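Local coordinates for protein beta-galactosidase (Trichoderma reesei, PDB 3OG2) that probably hydrolyses terminal non-reducing beta-D-galactose residues from beta-D-galactosides, as a glycoprotein of glycoside hydrolase family 35, at residues F34-I42 against Y572-D580; L427-Q438 against T455-Y466. One frame throughout, in Å; residues are numbered along the deposited sequence. Where two conformers were deposited one is given.

In the fold
Both contacts lie away from the galactose site, on the same side of the chain's centre, with their centres about 25 Å apart. Contact 1 joins parts distant in sequence, the start of the catalytic TIM barrel and a loop of domain 3, whereas contact 2 stays within domain 2 and brings two sheets together farther from the centre. They share no strand. Both are partly buried, but no touching residue of contact 1 is exposed, while Ser-430, Ala-431 and Gln-438 of contact 2 are. Each combines buried apolar side chains with a two-pronged carboxylate: Glu-38 of contact 1 accepts from two successive backbone amides, Asp-456 of contact 2 from one amide and one hydroxyl.

Contact 1: residues F34-I42 against Y572-D580; sequences FVHGERVVI and YGSSLMNPD
Glu-38 runs out fully extended, with CG trans to the backbone N (chi1 180°), and this reach carries its carboxylate to the backbone of Leu-576 and Met-577. OE1 accepts from Leu-576 N at 2.9 Å through its syn lone pair, an almost straight bond (172°). OE2 takes Met-577 N, also at 2.9 Å, but from above the carboxylate plane, 39° out of it. Two successive amides thus grip one carboxylate and limit its rotation. Within the loop Ser-575 OG donates to Met-577 O, bridging across Leu-576.

Glu-38 closes the type I' turn of the hairpin formed by strands 33-35 and 38-47, the latter a strand of the TIM barrel, so the bonds tie the catalytic domain to the loop before strand 583-585. Alongside the Glu-38 bonds, Leu-576 CD1 sits 3.8 Å from Val-35 CB, the two side chains crossing nearly at right angles, and Leu-576 CB meets Val-40 CG2; Tyr-110 also touches Val-35 and Leu-576. Met-577 folds back at chi2 and chi3, which places CG 3.4 Å from Arg-39 O and lets SD receive a weak, long hydrogen bond from Val-41 N (3.7 Å).

Contact 2: residues L427-Q438 against T455-Y466; sequences LPTSAGDLTIPQ and TDYPVGKFTLLY
Two antiparallel sheets of domain 2 meet here. Residues 427-430, at the type I turn 429-432 of a three-stranded sheet, meet Thr-455 and Asp-456 at the corner of strand 450-459 of a larger sheet, and the edge strand 434-436 packs on Leu-465 and Tyr-466. At Asp-456 and Tyr-457, both facing Leu-464, the hairpin carries a G1 beta bulge, and the Asp-456 carboxylate is directed at the turn. Both its oxygens are met on the syn side: OD2 by Ser-430 N at 2.8 Å, OD1 by Ser-430 OG at 2.6 Å. Lys-498 forms a salt bridge to OD1, which would help to keep the carboxylate ionised. The turn has its own internal brace, an ST turn in which Thr-429 OG1 accepts from Ala-431 N and donates to Gly-432 O.

Beside this polar corner, Thr-455 OG1 donates to Pro-428 O at 2.9 Å, nearly in line with the carbonyl bond, and its CG2 packs on Leu-427 CB and Thr-429 CG2. Leu-465, its CG trans to the backbone N (chi1 179°), points CD1 at Ser-430 OG (3.5 Å) and Ala-431 CB and turns CD2 to Leu-434 CD1.

The Tyr-466 ring takes the apolar side chains of strand 434-436. Ile-436 CD1 lies over one ring face in a CH-pi contact, 3.9 Å from the centroid and 18° off the normal, while Ile-436 CG2 approaches CE1 and Leu-434 CD1 comes obliquely to 4.0 Å from Tyr-466 CE2. The Tyr-466 hydroxyl is hydrogen-bonded to Glu-494 OE2, which also accepts from Gln-438 N, and Gln-438 CG lies 3.4 Å from Tyr-466 OH.

Contact 1: residues F34-I42 against Y572-D580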
# COMPACT_ATOMS: atom_id res chain seq x y z
N PHE A 34 -5.70 -25.27 1.39
CA PHE A 34 -4.65 -26.21 1.77
C PHE A 34 -3.43 -25.92 0.92
O PHE A 34 -3.58 -25.77 -0.33
CB PHE A 34 -5.07 -27.65 1.53
CG PHE A 34 -6.20 -28.24 2.34
CD1 PHE A 34 -7.49 -27.78 2.19
CD2 PHE A 34 -5.95 -29.27 3.26
CE1 PHE A 34 -8.56 -28.30 2.93
CE2 PHE A 34 -7.05 -29.82 3.94
CZ PHE A 34 -8.33 -29.39 3.75
N VAL A 35 -2.26 -25.84 1.51
CA VAL A 35 -1.03 -25.65 0.79
C VAL A 35 -0.14 -26.85 1.12
O VAL A 35 0.15 -27.08 2.31
CB VAL A 35 -0.38 -24.28 1.14
CG1 VAL A 35 1.00 -24.20 0.43
CG2 VAL A 35 -1.25 -23.10 0.77
N HIS A 36 0.27 -27.62 0.11
CA HIS A 36 1.00 -28.86 0.33
C HIS A 36 0.25 -29.74 1.34
O HIS A 36 0.86 -30.44 2.14
CB HIS A 36 2.43 -28.58 0.81
CG HIS A 36 3.34 -27.88 -0.14
ND1 HIS A 36 3.71 -28.45 -1.35
CD2 HIS A 36 4.01 -26.70 -0.15
CE1 HIS A 36 4.54 -27.66 -2.03
NE2 HIS A 36 4.74 -26.58 -1.31
N GLY A 37 -1.09 -29.74 1.27
CA GLY A 37 -1.86 -30.68 2.09
C GLY A 37 -2.11 -30.15 3.49
O GLY A 37 -2.79 -30.88 4.26
N GLU A 38 -1.67 -28.96 3.84
CA GLU A 38 -1.80 -28.42 5.17
C GLU A 38 -2.88 -27.35 5.16
O GLU A 38 -2.77 -26.40 4.35
CB GLU A 38 -0.46 -27.77 5.61
CG GLU A 38 -0.54 -27.16 7.01
CD GLU A 38 0.66 -26.34 7.43
OE1 GLU A 38 1.55 -26.02 6.62
OE2 GLU A 38 0.74 -26.03 8.65
N ARG A 39 -3.87 -27.45 6.03
CA ARG A 39 -4.82 -26.34 6.16
C ARG A 39 -4.10 -25.10 6.66
O ARG A 39 -3.24 -25.21 7.56
CB ARG A 39 -5.91 -26.66 7.19
CG ARG A 39 -6.95 -27.67 6.70
CD ARG A 39 -8.09 -27.62 7.71
NE ARG A 39 -9.15 -28.56 7.32
CZ ARG A 39 -10.08 -28.34 6.40
NH1 ARG A 39 -10.09 -27.17 5.71
NH2 ARG A 39 -10.98 -29.30 6.18
N VAL A 40 -4.48 -23.94 6.16
CA VAL A 40 -3.82 -22.69 6.59
C VAL A 40 -4.86 -21.59 6.62
O VAL A 40 -5.82 -21.59 5.85
CB VAL A 40 -2.64 -22.39 5.67
CG1 VAL A 40 -3.06 -22.27 4.19
CG2 VAL A 40 -1.89 -21.12 6.09
N VAL A 41 -4.69 -20.63 7.53
CA VAL A 41 -5.37 -19.36 7.47
C VAL A 41 -4.47 -18.46 6.63
O VAL A 41 -3.32 -18.18 7.06
CB VAL A 41 -5.62 -18.75 8.85
CG1 VAL A 41 -6.20 -17.32 8.71
CG2 VAL A 41 -6.51 -19.62 9.69
N ILE A 42 -4.90 -18.04 5.45
CA ILE A 42 -4.12 -17.09 4.65
C ILE A 42 -4.36 -15.70 5.23
O ILE A 42 -5.50 -15.20 5.26
CB ILE A 42 -4.53 -17.16 3.18
CG1 ILE A 42 -4.18 -18.52 2.56
CG2 ILE A 42 -3.94 -15.98 2.40
CD1 ILE A 42 -2.67 -18.77 2.54
N TYR A 572 10.27 -20.91 4.38
CA TYR A 572 8.87 -21.21 4.74
C TYR A 572 8.85 -22.11 5.96
O TYR A 572 7.73 -22.45 6.42
CB TYR A 572 8.15 -21.86 3.54
CG TYR A 572 8.05 -20.93 2.35
CD1 TYR A 572 9.04 -20.84 1.37
CD2 TYR A 572 6.90 -20.11 2.23
CE1 TYR A 572 8.90 -19.97 0.31
CE2 TYR A 572 6.75 -19.23 1.17
CZ TYR A 572 7.77 -19.16 0.21
OH TYR A 572 7.63 -18.31 -0.86
N GLY A 573 10.01 -22.46 6.54
CA GLY A 573 10.00 -23.12 7.82
C GLY A 573 9.45 -24.52 7.80
O GLY A 573 9.38 -25.18 6.76
N SER A 574 9.03 -24.98 8.99
CA SER A 574 8.63 -26.40 9.09
C SER A 574 7.20 -26.63 8.63
O SER A 574 6.86 -27.77 8.26
CB SER A 574 8.80 -26.91 10.50
OG SER A 574 7.94 -26.16 11.37
N SER A 575 6.40 -25.59 8.66
CA SER A 575 4.96 -25.69 8.32
C SER A 575 4.44 -24.25 8.28
O SER A 575 5.13 -23.34 8.77
CB SER A 575 4.18 -26.55 9.32
OG SER A 575 4.32 -26.05 10.63
N LEU A 576 3.24 -24.01 7.76
CA LEU A 576 2.67 -22.67 7.80
C LEU A 576 1.98 -22.37 9.13
O LEU A 576 2.10 -21.24 9.63
CB LEU A 576 1.59 -22.49 6.69
CG LEU A 576 2.18 -22.45 5.28
CD1 LEU A 576 1.12 -22.63 4.22
CD2 LEU A 576 2.90 -21.13 5.14
N MET A 577 1.29 -23.38 9.71
CA MET A 577 0.62 -23.21 10.99
C MET A 577 1.47 -23.89 12.06
O MET A 577 2.07 -24.95 11.81
CB MET A 577 -0.76 -23.87 10.98
CG MET A 577 -1.68 -23.35 9.89
SD MET A 577 -2.17 -21.63 10.04
CE MET A 577 -3.34 -21.83 11.41
N ASN A 578 1.54 -23.31 13.25
CA ASN A 578 2.41 -23.90 14.31
C ASN A 578 3.83 -24.19 13.84
O ASN A 578 4.39 -25.27 14.14
CB ASN A 578 1.79 -25.16 14.91
CG ASN A 578 0.43 -24.80 15.50
OD1 ASN A 578 -0.58 -25.32 15.01
ND2 ASN A 578 0.35 -23.98 16.52
N PRO A 579 4.49 -23.26 13.17
CA PRO A 579 5.85 -23.57 12.70
C PRO A 579 6.85 -23.62 13.85
O PRO A 579 6.68 -23.00 14.92
CB PRO A 579 6.21 -22.33 11.87
CG PRO A 579 5.42 -21.22 12.56
CD PRO A 579 4.11 -21.89 12.84
N ASP A 580 7.96 -24.31 13.65
CA ASP A 580 9.08 -24.22 14.59
C ASP A 580 9.52 -22.76 14.63
O ASP A 580 9.58 -22.08 13.59
CB ASP A 580 10.23 -25.09 14.10
CG ASP A 580 9.93 -26.57 14.19
OD1 ASP A 580 8.90 -26.96 14.75
OD2 ASP A 580 10.78 -27.33 13.66

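Contact 2: residues L427-Q438 against T455-Y466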
# COMPACT_ATOMS: atom_id res chain seq x y z
N LEU A 427 -19.50 -20.08 29.15
CA LEU A 427 -19.01 -20.66 27.89
C LEU A 427 -19.08 -22.18 27.97
O LEU A 427 -18.84 -22.76 29.04
CB LEU A 427 -17.55 -20.26 27.60
CG LEU A 427 -17.31 -18.76 27.51
CD1 LEU A 427 -15.85 -18.44 27.23
CD2 LEU A 427 -18.17 -18.07 26.46
N PRO A 428 -19.38 -22.79 26.86
CA PRO A 428 -19.35 -24.25 26.80
C PRO A 428 -17.91 -24.76 26.80
O PRO A 428 -17.02 -24.18 26.13
CB PRO A 428 -20.07 -24.57 25.48
CG PRO A 428 -19.77 -23.36 24.63
CD PRO A 428 -19.81 -22.18 25.58
N THR A 429 -17.68 -25.84 27.56
CA THR A 429 -16.39 -26.47 27.58
C THR A 429 -16.59 -28.00 27.65
O THR A 429 -17.70 -28.44 27.93
CB THR A 429 -15.46 -26.09 28.75
OG1 THR A 429 -15.93 -26.73 29.94
CG2 THR A 429 -15.48 -24.61 29.04
N SER A 430 -15.53 -28.75 27.40
CA SER A 430 -15.53 -30.20 27.63
C SER A 430 -15.82 -30.57 29.08
O SER A 430 -16.15 -31.73 29.36
CB SER A 430 -14.17 -30.79 27.28
OG SER A 430 -13.14 -30.15 28.07
N ALA A 431 -15.73 -29.63 30.02
CA ALA A 431 -16.14 -29.95 31.37
C ALA A 431 -17.53 -29.42 31.69
O ALA A 431 -17.90 -29.42 32.86
CB ALA A 431 -15.06 -29.41 32.32
N GLY A 432 -18.30 -28.95 30.70
CA GLY A 432 -19.64 -28.40 30.83
C GLY A 432 -19.60 -26.89 30.75
O GLY A 432 -18.57 -26.25 30.49
N ASP A 433 -20.76 -26.25 30.94
CA ASP A 433 -20.83 -24.80 30.80
C ASP A 433 -20.29 -24.10 32.05
O ASP A 433 -20.69 -24.48 33.16
CB ASP A 433 -22.26 -24.34 30.66
CG ASP A 433 -22.95 -24.86 29.42
OD1 ASP A 433 -22.27 -25.14 28.40
OD2 ASP A 433 -24.20 -24.96 29.49
N LEU A 434 -19.42 -23.15 31.90
CA LEU A 434 -18.88 -22.48 33.09
C LEU A 434 -19.04 -20.97 33.05
O LEU A 434 -18.74 -20.38 32.02
CB LEU A 434 -17.38 -22.76 33.23
CG LEU A 434 -17.00 -24.23 33.33
CD1 LEU A 434 -15.50 -24.37 33.27
CD2 LEU A 434 -17.61 -24.79 34.60
N THR A 435 -19.41 -20.35 34.13
CA THR A 435 -19.37 -18.90 34.27
C THR A 435 -17.95 -18.54 34.72
O THR A 435 -17.46 -19.05 35.76
CB THR A 435 -20.44 -18.31 35.20
OG1 THR A 435 -21.75 -18.52 34.63
CG2 THR A 435 -20.24 -16.81 35.32
N ILE A 436 -17.37 -17.68 33.91
CA ILE A 436 -15.96 -17.34 34.11
C ILE A 436 -15.89 -15.84 34.30
O ILE A 436 -16.56 -15.12 33.50
CB ILE A 436 -15.20 -17.77 32.84
CG1 ILE A 436 -15.22 -19.31 32.66
CG2 ILE A 436 -13.78 -17.23 32.85
CD1 ILE A 436 -15.19 -19.64 31.17
N PRO A 437 -15.10 -15.32 35.22
CA PRO A 437 -14.16 -16.02 36.11
C PRO A 437 -14.70 -16.98 37.16
O PRO A 437 -15.60 -16.68 37.94
CB PRO A 437 -13.46 -14.86 36.85
CG PRO A 437 -13.55 -13.77 35.80
CD PRO A 437 -14.97 -13.84 35.30
N GLN A 438 -14.11 -18.17 37.22
CA GLN A 438 -14.50 -19.15 38.22
C GLN A 438 -13.97 -18.79 39.58
O GLN A 438 -14.45 -19.39 40.56
CB GLN A 438 -13.95 -20.52 37.80
CG GLN A 438 -14.71 -21.13 36.61
CD GLN A 438 -15.81 -21.98 37.24
OE1 GLN A 438 -15.50 -22.97 37.93
NE2 GLN A 438 -17.07 -21.58 37.01
N THR A 455 -12.21 -21.77 24.43
CA THR A 455 -12.37 -22.96 25.27
C THR A 455 -11.75 -24.19 24.57
O THR A 455 -11.73 -24.27 23.32
CB THR A 455 -13.82 -23.26 25.71
OG1 THR A 455 -14.60 -23.60 24.57
CG2 THR A 455 -14.49 -22.05 26.39
N ASP A 456 -11.26 -25.14 25.36
CA ASP A 456 -10.58 -26.33 24.91
C ASP A 456 -9.60 -26.02 23.79
O ASP A 456 -9.64 -26.58 22.68
CB ASP A 456 -11.60 -27.38 24.43
CG ASP A 456 -12.36 -27.85 25.68
OD1 ASP A 456 -11.72 -28.51 26.55
OD2 ASP A 456 -13.55 -27.56 25.81
N TYR A 457 -8.71 -25.07 24.09
CA TYR A 457 -7.73 -24.61 23.11
C TYR A 457 -6.48 -25.43 23.27
O TYR A 457 -5.84 -25.41 24.35
CB TYR A 457 -7.47 -23.12 23.38
CG TYR A 457 -6.48 -22.52 22.41
CD1 TYR A 457 -5.09 -22.54 22.70
CD2 TYR A 457 -6.89 -21.96 21.20
CE1 TYR A 457 -4.17 -22.02 21.82
CE2 TYR A 457 -5.97 -21.42 20.33
CZ TYR A 457 -4.62 -21.44 20.65
OH TYR A 457 -3.68 -20.93 19.79
N PRO A 458 -6.04 -26.14 22.24
CA PRO A 458 -4.85 -26.98 22.40
C PRO A 458 -3.55 -26.18 22.37
O PRO A 458 -3.32 -25.29 21.51
CB PRO A 458 -4.89 -27.90 21.17
CG PRO A 458 -5.83 -27.25 20.22
CD PRO A 458 -6.67 -26.26 20.92
N VAL A 459 -2.68 -26.48 23.32
CA VAL A 459 -1.37 -25.90 23.44
C VAL A 459 -0.37 -27.04 23.44
O VAL A 459 0.19 -27.49 24.46
CB VAL A 459 -1.24 -25.02 24.69
CG1 VAL A 459 0.13 -24.32 24.74
CG2 VAL A 459 -2.36 -23.97 24.74
N GLY A 460 -0.13 -27.64 22.28
CA GLY A 460 0.75 -28.82 22.23
C GLY A 460 0.08 -29.99 22.94
O GLY A 460 -1.05 -30.40 22.69
N LYS A 461 0.83 -30.54 23.88
CA LYS A 461 0.26 -31.62 24.69
C LYS A 461 -0.67 -31.09 25.76
O LYS A 461 -1.29 -31.98 26.36
CB LYS A 461 1.43 -32.44 25.26
CG LYS A 461 2.04 -33.20 24.08
CD LYS A 461 3.10 -34.21 24.37
CE LYS A 461 3.82 -34.64 23.09
NZ LYS A 461 2.91 -35.41 22.18
N PHE A 462 -0.77 -29.82 26.00
CA PHE A 462 -1.55 -29.28 27.09
C PHE A 462 -2.84 -28.76 26.48
O PHE A 462 -2.92 -28.55 25.26
CB PHE A 462 -0.81 -28.12 27.75
CG PHE A 462 0.49 -28.59 28.37
CD1 PHE A 462 1.68 -28.57 27.67
CD2 PHE A 462 0.49 -29.09 29.67
CE1 PHE A 462 2.87 -29.02 28.26
CE2 PHE A 462 1.64 -29.55 30.31
CZ PHE A 462 2.83 -29.53 29.56
N THR A 463 -3.83 -28.55 27.38
CA THR A 463 -5.06 -27.93 26.86
C THR A 463 -5.53 -26.83 27.78
O THR A 463 -5.55 -27.06 29.01
CB THR A 463 -6.21 -28.95 26.74
OG1 THR A 463 -5.76 -30.05 25.95
CG2 THR A 463 -7.43 -28.30 26.07
N LEU A 464 -5.84 -25.69 27.18
CA LEU A 464 -6.52 -24.66 27.97
C LEU A 464 -8.00 -25.00 28.00
O LEU A 464 -8.65 -24.92 26.95
CB LEU A 464 -6.46 -23.25 27.37
CG LEU A 464 -5.05 -22.69 27.27
CD1 LEU A 464 -5.02 -21.37 26.52
CD2 LEU A 464 -4.51 -22.45 28.66
N LEU A 465 -8.52 -25.35 29.16
CA LEU A 465 -9.97 -25.56 29.27
C LEU A 465 -10.67 -24.28 28.89
O LEU A 465 -11.68 -24.32 28.16
CB LEU A 465 -10.25 -26.01 30.69
CG LEU A 465 -11.74 -26.24 30.94
CD1 LEU A 465 -12.16 -27.49 30.18
CD2 LEU A 465 -12.01 -26.38 32.44
N TYR A 466 -10.13 -23.13 29.32
CA TYR A 466 -10.61 -21.85 28.79
C TYR A 466 -9.52 -20.81 29.01
O TYR A 466 -8.66 -21.00 29.88
CB TYR A 466 -11.93 -21.39 29.41
CG TYR A 466 -11.85 -21.25 30.93
CD1 TYR A 466 -11.39 -20.10 31.55
CD2 TYR A 466 -12.27 -22.31 31.75
CE1 TYR A 466 -11.33 -19.96 32.95
CE2 TYR A 466 -12.20 -22.18 33.14
CZ TYR A 466 -11.74 -21.02 33.72
OH TYR A 466 -11.68 -20.99 35.10